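Local coordinates for protein YcaO (Methanopyrus kandleri, PDB 6CIB) that binds ADP and magnesium and probably uses ATP to install thioamides in a peptide backbone, as a YcaO-family enzyme, at residues Asp169-Val174 with Glu356-Glu361; Ile173-Arg178 with Asn289-Glu294. All coordinates share one frame; numbering follows the deposited sequence.

Both contacts use the C-terminal half of helix 154-177, whose earlier turns carry the ADP-pocket residues Glu156 and Gln160 and Glu164, a magnesium ligand in another structure of the protein. Interaction 1 joins this helix to the turn at 356-361 that follows strand 346-351, and interaction 2 joins its last turns to the short helix 290-293; their centres lie about 11 Å apart. They meet directly where Trp171 CD1 lies 3.7 Å from Trp292 CZ2 and where Tyr357 CE1 lies 3.6 Å from Tyr176 CD1. Interaction 1 is the nearer to the site, with the Trp171 side chain about 11 Å from the bound ADP, whereas interaction 2 lies away from the annotated sites.

Interaction 1. Residues Asp169-Val174 with Glu356-Glu361; sequences DSWSIV and EYVIDE
Helix 154-177 of the YcaO fold, which takes part in the nucleotide and magnesium site through its earlier turns, is met here by a tight turn in the loop after strand 346-351. The turn closes on itself at Glu356, whose O accepts from both Ile359 N and Asp360 N. Ser172 and Tyr357 bring the two backbones closest, their CA atoms 5.0 Å apart. Ser172 OG lies beside its own backbone N and takes the Val358 N-H in a bond of 3.2 Å that is nearly straight, at 171°. The same hydroxyl also bonds to Arg168 O, one turn back in the helix, so two bonds grip it and fix its rotation. Tyr357 N is as close but badly angled for a bond. At this point Ser172 CB and Tyr357 CB pack at 3.7 Å, while the Tyr357 ring runs off from the Ser172 turn to meet Tyr176, one turn further along the same helix, edge-to-face.

Apolar packing falls to Val358, whose CB points at the helix and whose two methyls do different work. CG2 sits against Ser172 OG and near Trp171 CE3. With CG anti to its backbone N (chi1 -177°), Trp171 presents a face of its indole to CG1, in a CH-pi contact. At the start of the turn, Glu356 OE2 forms a salt bridge with Arg350 and accepts a hydrogen bond from Asn146 ND2, anchoring that side chain about 8 Å from the side chain of Glu164. Val358 CG1 stands 3.5 Å from the centroid of the five-membered ring of Trp171, only 7° off its normal.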
ATOM      1  N   ASP A 169      -0.543  -8.989   2.219  1.00 30.22           N
ATOM      2  CA  ASP A 169      -0.696 -10.453   2.280  1.00 30.01           C
ATOM      3  C   ASP A 169       0.582 -11.111   2.811  1.00 30.71           C
ATOM      4  O   ASP A 169       0.507 -11.947   3.725  1.00 30.95           O
ATOM      5  CB  ASP A 169      -1.107 -11.042   0.917  1.00 29.58           C
ATOM      6  CG  ASP A 169      -1.316 -12.558   0.970  1.00 30.83           C
ATOM      7  OD1 ASP A 169      -2.384 -13.024   1.425  1.00 30.92           O
ATOM      8  OD2 ASP A 169      -0.397 -13.284   0.549  1.00 31.10           O
ATOM      9  N   SER A 170       1.734 -10.722   2.248  1.00 29.92           N
ATOM     10  CA  SER A 170       3.053 -11.184   2.709  1.00 31.12           C
ATOM     11  C   SER A 170       3.314 -10.836   4.172  1.00 31.01           C
ATOM     12  O   SER A 170       3.702 -11.702   4.953  1.00 31.09           O
ATOM     13  CB  SER A 170       4.176 -10.606   1.848  1.00 31.74           C
ATOM     14  OG  SER A 170       4.249 -11.242   0.591  1.00 34.73           O
ATOM     15  N   TRP A 171       3.098  -9.566   4.526  1.00 30.79           N
ATOM     16  CA  TRP A 171       3.262  -9.092   5.895  1.00 30.73           C
ATOM     17  C   TRP A 171       2.331  -9.841   6.863  1.00 31.40           C
ATOM     18  O   TRP A 171       2.769 -10.248   7.942  1.00 30.58           O
ATOM     19  CB  TRP A 171       3.083  -7.565   5.949  1.00 30.86           C
ATOM     20  CG  TRP A 171       3.284  -6.924   7.291  1.00 31.24           C
ATOM     21  CD1 TRP A 171       3.955  -7.439   8.367  1.00 30.60           C
ATOM     22  CD2 TRP A 171       2.839  -5.618   7.686  1.00 32.27           C
ATOM     23  NE1 TRP A 171       3.929  -6.553   9.413  1.00 31.49           N
ATOM     24  CE2 TRP A 171       3.250  -5.426   9.031  1.00 32.28           C
ATOM     25  CE3 TRP A 171       2.117  -4.597   7.045  1.00 31.73           C
ATOM     26  CZ2 TRP A 171       2.970  -4.251   9.747  1.00 32.57           C
ATOM     27  CZ3 TRP A 171       1.833  -3.427   7.757  1.00 32.56           C
ATOM     28  CH2 TRP A 171       2.270  -3.264   9.095  1.00 32.89           C
ATOM     29  N   SER A 172       1.077 -10.051   6.453  1.00 31.48           N
ATOM     30  CA  SER A 172       0.097 -10.806   7.248  1.00 33.00           C
ATOM     31  C   SER A 172       0.510 -12.262   7.496  1.00 33.27           C
ATOM     32  O   SER A 172       0.321 -12.778   8.590  1.00 33.05           O
ATOM     33  CB  SER A 172      -1.273 -10.758   6.594  1.00 31.88           C
ATOM     34  OG  SER A 172      -1.788  -9.445   6.610  1.00 34.61           O
ATOM     35  N   ILE A 173       1.083 -12.896   6.476  1.00 33.10           N
ATOM     36  CA  ILE A 173       1.640 -14.249   6.576  1.00 35.81           C
ATOM     37  C   ILE A 173       2.795 -14.336   7.584  1.00 34.71           C
ATOM     38  O   ILE A 173       2.809 -15.231   8.428  1.00 34.63           O
ATOM     39  CB  ILE A 173       1.967 -14.817   5.156  1.00 37.14           C
ATOM     40  CG1 ILE A 173       0.865 -15.775   4.714  1.00 39.46           C
ATOM     41  CG2 ILE A 173       3.299 -15.547   5.075  1.00 35.94           C
ATOM     42  CD1 ILE A 173      -0.464 -15.107   4.444  1.00 40.47           C
ATOM     43  N   VAL A 174       3.724 -13.384   7.499  1.00 33.76           N
ATOM     44  CA  VAL A 174       4.858 -13.280   8.421  1.00 33.27           C
ATOM     45  C   VAL A 174       4.397 -13.109   9.877  1.00 33.15           C
ATOM     46  O   VAL A 174       4.898 -13.799  10.755  1.00 33.75           O
ATOM     47  CB  VAL A 174       5.852 -12.169   7.966  1.00 32.69           C
ATOM     48  CG1 VAL A 174       6.910 -11.867   9.029  1.00 31.22           C
ATOM     49  CG2 VAL A 174       6.535 -12.577   6.665  1.00 31.12           C
ATOM     50  N   GLU A 356      -5.426 -10.011   5.226  1.00 29.92           N
ATOM     51  CA  GLU A 356      -5.338  -8.654   5.743  1.00 31.29           C
ATOM     52  C   GLU A 356      -5.246  -8.680   7.277  1.00 32.47           C
ATOM     53  O   GLU A 356      -5.678  -7.746   7.961  1.00 31.28           O
ATOM     54  CB  GLU A 356      -6.500  -7.796   5.219  1.00 31.87           C
ATOM     55  CG  GLU A 356      -6.465  -7.578   3.706  1.00 30.83           C
ATOM     56  CD  GLU A 356      -7.660  -6.823   3.159  1.00 32.62           C
ATOM     57  OE1 GLU A 356      -8.783  -6.962   3.694  1.00 32.82           O
ATOM     58  OE2 GLU A 356      -7.480  -6.098   2.155  1.00 34.81           O
ATOM     59  N   TYR A 357      -4.633  -9.753   7.786  1.00 33.60           N
ATOM     60  CA  TYR A 357      -4.408  -9.995   9.217  1.00 34.23           C
ATOM     61  C   TYR A 357      -3.764  -8.818   9.961  1.00 34.01           C
ATOM     62  O   TYR A 357      -4.149  -8.520  11.100  1.00 31.99           O
ATOM     63  CB  TYR A 357      -3.585 -11.280   9.411  1.00 34.61           C
ATOM     64  CG  TYR A 357      -3.350 -11.679  10.855  1.00 36.77           C
ATOM     65  CD1 TYR A 357      -4.373 -12.274  11.614  1.00 38.19           C
ATOM     66  CD2 TYR A 357      -2.100 -11.483  11.462  1.00 37.12           C
ATOM     67  CE1 TYR A 357      -4.159 -12.647  12.939  1.00 39.30           C
ATOM     68  CE2 TYR A 357      -1.879 -11.849  12.784  1.00 38.18           C
ATOM     69  CZ  TYR A 357      -2.912 -12.434  13.513  1.00 40.86           C
ATOM     70  OH  TYR A 357      -2.707 -12.800  14.823  1.00 45.59           O
ATOM     71  N   VAL A 358      -2.800  -8.158   9.311  1.00 34.61           N
ATOM     72  CA  VAL A 358      -2.118  -6.971   9.873  1.00 35.20           C
ATOM     73  C   VAL A 358      -3.041  -5.756  10.070  1.00 35.70           C
ATOM     74  O   VAL A 358      -2.733  -4.861  10.862  1.00 35.50           O
ATOM     75  CB  VAL A 358      -0.850  -6.556   9.066  1.00 34.74           C
ATOM     76  CG1 VAL A 358       0.242  -7.599   9.198  1.00 34.83           C
ATOM     77  CG2 VAL A 358      -1.163  -6.290   7.598  1.00 33.74           C
ATOM     78  N   ILE A 359      -4.153  -5.726   9.336  1.00 35.97           N
ATOM     79  CA  ILE A 359      -5.171  -4.682   9.483  1.00 38.63           C
ATOM     80  C   ILE A 359      -6.229  -5.087  10.521  1.00 39.18           C
ATOM     81  O   ILE A 359      -6.576  -4.297  11.394  1.00 39.90           O
ATOM     82  CB  ILE A 359      -5.805  -4.298   8.119  1.00 38.02           C
ATOM     83  CG1 ILE A 359      -4.736  -3.696   7.196  1.00 37.66           C
ATOM     84  CG2 ILE A 359      -6.958  -3.307   8.296  1.00 38.79           C
ATOM     85  CD1 ILE A 359      -5.023  -3.867   5.724  1.00 35.71           C
ATOM     86  N   ASP A 360      -6.725  -6.316  10.421  1.00 41.69           N
ATOM     87  CA  ASP A 360      -7.732  -6.851  11.338  1.00 44.40           C
ATOM     88  C   ASP A 360      -7.511  -8.353  11.495  1.00 44.88           C
ATOM     89  O   ASP A 360      -7.402  -9.078  10.493  1.00 43.94           O
ATOM     90  CB  ASP A 360      -9.145  -6.587  10.799  1.00 46.68           C
ATOM     91  CG  ASP A 360     -10.235  -6.773  11.856  1.00 50.70           C
ATOM     92  OD1 ASP A 360     -10.278  -7.822  12.543  1.00 51.14           O
ATOM     93  OD2 ASP A 360     -11.073  -5.857  11.981  1.00 53.76           O
ATOM     94  N   GLU A 361      -7.474  -8.816  12.746  1.00 45.09           N
ATOM     95  CA  GLU A 361      -7.245 -10.237  13.056  1.00 46.84           C
ATOM     96  C   GLU A 361      -8.287 -11.167  12.443  1.00 45.73           C
ATOM     97  O   GLU A 361      -7.983 -12.323  12.144  1.00 46.61           O
ATOM     98  CB  GLU A 361      -7.135 -10.467  14.565  1.00 50.14           C
ATOM     99  CG  GLU A 361      -5.734 -10.198  15.100  1.00 54.25           C
ATOM    100  CD  GLU A 361      -5.622 -10.267  16.616  1.00 58.11           C
ATOM    101  OE1 GLU A 361      -6.511 -10.845  17.284  1.00 59.11           O
ATOM    102  OE2 GLU A 361      -4.621  -9.731  17.142  1.00 61.55           O
TER

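Interaction 2. Residues Ile173-Arg178 with Asn289-Glu294; sequences IVEYFR and NRHWFE
Glu175 leaves the helix with CG beside its backbone N (chi1 -58°) and bends again at chi2 (-66°), while His291 holds its ring in the crowded position between backbone N and carbonyl carbon (chi1 55°); together these turns set the carboxylate before two N-H groups of helix 290-293. His291 NE2 donates to Glu175 OE1 at 2.8 Å, and Trp292 NE1 donates to Glu175 OE2 at 2.7 Å. Both oxygens lie close to the donor ring planes, yet both are met from above the carboxylate plane, which stands nearly perpendicular to the imidazole. OE2 also accepts from Trp171 NE1, so two indoles share one oxygen. One residue earlier in the helix, Val174 CG1 packs obliquely on Trp292 CZ2 at 3.6 Å. Past the helix end, His291 CE1 lies over one face of the Arg178 guanidinium, the two planes well tilted against each other; Arg178 NH1 is 3.2 Å from His291 ND1 but poorly angled for a bond, and Arg178 NH2 is held by Leu288 O. An alanine here in place of Glu175 would remove the acceptor of three ring N-H groups and would probably loosen the hold of helix 154-177 on helix 290-293. Three donors would be expected to stabilise the carboxylate as an anion, which could in turn favour a protonated His291, although the nearby Arg178 guanidinium probably opposes that.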
ATOM      1  N   ILE A 173       1.083 -12.896   6.476  1.00 33.10           N
ATOM      2  CA  ILE A 173       1.640 -14.249   6.576  1.00 35.81           C
ATOM      3  C   ILE A 173       2.795 -14.336   7.584  1.00 34.71           C
ATOM      4  O   ILE A 173       2.809 -15.231   8.428  1.00 34.63           O
ATOM      5  CB  ILE A 173       1.967 -14.817   5.156  1.00 37.14           C
ATOM      6  CG1 ILE A 173       0.865 -15.775   4.714  1.00 39.46           C
ATOM      7  CG2 ILE A 173       3.299 -15.547   5.075  1.00 35.94           C
ATOM      8  CD1 ILE A 173      -0.464 -15.107   4.444  1.00 40.47           C
ATOM      9  N   VAL A 174       3.724 -13.384   7.499  1.00 33.76           N
ATOM     10  CA  VAL A 174       4.858 -13.280   8.421  1.00 33.27           C
ATOM     11  C   VAL A 174       4.397 -13.109   9.877  1.00 33.15           C
ATOM     12  O   VAL A 174       4.898 -13.799  10.755  1.00 33.75           O
ATOM     13  CB  VAL A 174       5.852 -12.169   7.966  1.00 32.69           C
ATOM     14  CG1 VAL A 174       6.910 -11.867   9.029  1.00 31.22           C
ATOM     15  CG2 VAL A 174       6.535 -12.577   6.665  1.00 31.12           C
ATOM     16  N   GLU A 175       3.430 -12.225  10.120  1.00 33.54           N
ATOM     17  CA  GLU A 175       2.903 -11.993  11.473  1.00 35.14           C
ATOM     18  C   GLU A 175       2.034 -13.143  12.014  1.00 35.82           C
ATOM     19  O   GLU A 175       2.127 -13.481  13.194  1.00 34.31           O
ATOM     20  CB  GLU A 175       2.127 -10.665  11.566  1.00 35.18           C
ATOM     21  CG  GLU A 175       2.904  -9.401  11.194  1.00 36.67           C
ATOM     22  CD  GLU A 175       4.051  -9.036  12.129  1.00 37.59           C
ATOM     23  OE1 GLU A 175       4.202  -9.632  13.212  1.00 39.03           O
ATOM     24  OE2 GLU A 175       4.821  -8.122  11.769  1.00 39.34           O
ATOM     25  N   TYR A 176       1.194 -13.728  11.160  1.00 37.44           N
ATOM     26  CA  TYR A 176       0.308 -14.833  11.562  1.00 40.81           C
ATOM     27  C   TYR A 176       1.096 -16.062  12.036  1.00 42.39           C
ATOM     28  O   TYR A 176       0.794 -16.614  13.091  1.00 43.34           O
ATOM     29  CB  TYR A 176      -0.636 -15.215  10.417  1.00 42.33           C
ATOM     30  CG  TYR A 176      -1.766 -16.149  10.799  1.00 44.26           C
ATOM     31  CD1 TYR A 176      -2.958 -15.652  11.342  1.00 45.44           C
ATOM     32  CD2 TYR A 176      -1.657 -17.528  10.594  1.00 45.56           C
ATOM     33  CE1 TYR A 176      -4.002 -16.505  11.685  1.00 46.83           C
ATOM     34  CE2 TYR A 176      -2.695 -18.393  10.934  1.00 47.41           C
ATOM     35  CZ  TYR A 176      -3.864 -17.876  11.477  1.00 46.81           C
ATOM     36  OH  TYR A 176      -4.892 -18.724  11.810  1.00 49.04           O
ATOM     37  N   PHE A 177       2.103 -16.463  11.256  1.00 43.14           N
ATOM     38  CA  PHE A 177       2.931 -17.633  11.549  1.00 42.11           C
ATOM     39  C   PHE A 177       4.204 -17.290  12.307  1.00 41.75           C
ATOM     40  O   PHE A 177       4.964 -18.193  12.660  1.00 41.00           O
ATOM     41  CB  PHE A 177       3.322 -18.355  10.258  1.00 41.76           C
ATOM     42  CG  PHE A 177       2.169 -18.984   9.536  1.00 43.90           C
ATOM     43  CD1 PHE A 177       1.522 -20.111  10.061  1.00 44.54           C
ATOM     44  CD2 PHE A 177       1.733 -18.461   8.317  1.00 43.08           C
ATOM     45  CE1 PHE A 177       0.457 -20.696   9.380  1.00 45.81           C
ATOM     46  CE2 PHE A 177       0.667 -19.043   7.636  1.00 44.06           C
ATOM     47  CZ  PHE A 177       0.030 -20.160   8.167  1.00 44.64           C
ATOM     48  N   ARG A 178       4.436 -15.995  12.546  1.00 41.93           N
ATOM     49  CA  ARG A 178       5.694 -15.492  13.129  1.00 42.14           C
ATOM     50  C   ARG A 178       6.920 -16.057  12.404  1.00 41.47           C
ATOM     51  O   ARG A 178       7.843 -16.600  13.024  1.00 40.35           O
ATOM     52  CB  ARG A 178       5.744 -15.706  14.644  1.00 45.82           C
ATOM     53  CG  ARG A 178       4.730 -14.856  15.376  1.00 51.00           C
ATOM     54  CD  ARG A 178       5.036 -14.770  16.854  1.00 56.34           C
ATOM     55  NE  ARG A 178       4.564 -13.492  17.376  1.00 60.75           N
ATOM     56  CZ  ARG A 178       5.350 -12.495  17.777  1.00 62.55           C
ATOM     57  NH1 ARG A 178       6.674 -12.613  17.749  1.00 63.03           N
ATOM     58  NH2 ARG A 178       4.803 -11.376  18.225  1.00 65.93           N
ATOM     59  N   ASN A 289       9.261  -8.630  19.003  1.00 40.54           N
ATOM     60  CA  ASN A 289       9.332  -8.722  17.545  1.00 43.49           C
ATOM     61  C   ASN A 289      10.577  -9.461  17.046  1.00 44.43           C
ATOM     62  O   ASN A 289      11.175  -9.088  16.028  1.00 44.02           O
ATOM     63  CB  ASN A 289       9.206  -7.327  16.934  1.00 41.84           C
ATOM     64  CG  ASN A 289       7.789  -6.815  16.978  1.00 42.84           C
ATOM     65  OD1 ASN A 289       6.947  -7.245  16.199  1.00 45.95           O
ATOM     66  ND2 ASN A 289       7.511  -5.903  17.896  1.00 43.65           N
ATOM     67  N   ARG A 290      10.929 -10.529  17.766  1.00 46.25           N
ATOM     68  CA  ARG A 290      12.102 -11.375  17.491  1.00 46.40           C
ATOM     69  C   ARG A 290      12.173 -11.913  16.062  1.00 43.77           C
ATOM     70  O   ARG A 290      13.263 -12.052  15.508  1.00 44.23           O
ATOM     71  CB  ARG A 290      12.153 -12.548  18.479  1.00 50.09           C
ATOM     72  CG  ARG A 290      12.769 -12.215  19.834  1.00 55.65           C
ATOM     73  CD  ARG A 290      12.663 -13.370  20.829  1.00 59.24           C
ATOM     74  NE  ARG A 290      13.579 -14.463  20.496  1.00 64.67           N
ATOM     75  CZ  ARG A 290      13.230 -15.608  19.906  1.00 68.94           C
ATOM     76  NH1 ARG A 290      11.963 -15.852  19.576  1.00 71.48           N
ATOM     77  NH2 ARG A 290      14.157 -16.522  19.642  1.00 68.02           N
ATOM     78  N   HIS A 291      11.013 -12.219  15.483  1.00 40.76           N
ATOM     79  CA  HIS A 291      10.915 -12.692  14.096  1.00 39.84           C
ATOM     80  C   HIS A 291      11.482 -11.691  13.073  1.00 38.09           C
ATOM     81  O   HIS A 291      12.080 -12.095  12.073  1.00 37.69           O
ATOM     82  CB  HIS A 291       9.491 -13.158  13.746  1.00 37.62           C
ATOM     83  CG  HIS A 291       8.419 -12.136  13.984  1.00 37.19           C
ATOM     84  ND1 HIS A 291       8.216 -11.527  15.205  1.00 36.74           N
ATOM     85  CD2 HIS A 291       7.456 -11.656  13.163  1.00 36.12           C
ATOM     86  CE1 HIS A 291       7.192 -10.698  15.118  1.00 36.72           C
ATOM     87  NE2 HIS A 291       6.710 -10.761  13.889  1.00 35.78           N
ATOM     88  N   TRP A 292      11.315 -10.399  13.352  1.00 36.48           N
ATOM     89  CA  TRP A 292      11.905  -9.337  12.527  1.00 37.11           C
ATOM     90  C   TRP A 292      13.386  -9.106  12.771  1.00 37.09           C
ATOM     91  O   TRP A 292      14.118  -8.777  11.834  1.00 39.67           O
ATOM     92  CB  TRP A 292      11.137  -8.023  12.703  1.00 35.68           C
ATOM     93  CG  TRP A 292       9.790  -8.062  12.050  1.00 34.40           C
ATOM     94  CD1 TRP A 292       8.574  -8.028  12.671  1.00 34.26           C
ATOM     95  CD2 TRP A 292       9.522  -8.180  10.645  1.00 33.66           C
ATOM     96  NE1 TRP A 292       7.563  -8.103  11.742  1.00 33.60           N
ATOM     97  CE2 TRP A 292       8.115  -8.198  10.489  1.00 33.56           C
ATOM     98  CE3 TRP A 292      10.333  -8.265   9.499  1.00 33.72           C
ATOM     99  CZ2 TRP A 292       7.495  -8.291   9.227  1.00 33.25           C
ATOM    100  CZ3 TRP A 292       9.714  -8.369   8.238  1.00 33.96           C
ATOM    101  CH2 TRP A 292       8.309  -8.378   8.120  1.00 33.19           C
ATOM    102  N   PHE A 293      13.818  -9.275  14.020  1.00 37.57           N
ATOM    103  CA  PHE A 293      15.191  -8.946  14.430  1.00 41.06           C
ATOM    104  C   PHE A 293      16.155 -10.130  14.450  1.00 43.66           C
ATOM    105  O   PHE A 293      17.359  -9.947  14.631  1.00 46.79           O
ATOM    106  CB  PHE A 293      15.200  -8.189  15.767  1.00 41.00           C
ATOM    107  CG  PHE A 293      14.562  -6.828  15.688  1.00 40.99           C
ATOM    108  CD1 PHE A 293      15.228  -5.762  15.075  1.00 40.75           C
ATOM    109  CD2 PHE A 293      13.286  -6.611  16.213  1.00 40.57           C
ATOM    110  CE1 PHE A 293      14.630  -4.506  14.988  1.00 41.69           C
ATOM    111  CE2 PHE A 293      12.686  -5.360  16.128  1.00 41.44           C
ATOM    112  CZ  PHE A 293      13.357  -4.309  15.510  1.00 41.01           C
ATOM    113  N   GLU A 294      15.630 -11.334  14.231  1.00 46.48           N
ATOM    114  CA  GLU A 294      16.462 -12.538  14.116  1.00 47.42           C
ATOM    115  C   GLU A 294      16.193 -13.256  12.783  1.00 44.67           C
ATOM    116  O   GLU A 294      15.493 -14.273  12.757  1.00 43.97           O
ATOM    117  CB  GLU A 294      16.251 -13.460  15.326  1.00 48.48           C
ATOM    118  CG  GLU A 294      16.711 -12.861  16.653  1.00 50.03           C
ATOM    119  CD  GLU A 294      16.112 -13.544  17.872  1.00 54.51           C
ATOM    120  OE1 GLU A 294      15.557 -14.663  17.746  1.00 54.86           O
ATOM    121  OE2 GLU A 294      16.203 -12.955  18.976  1.00 57.67           O
TER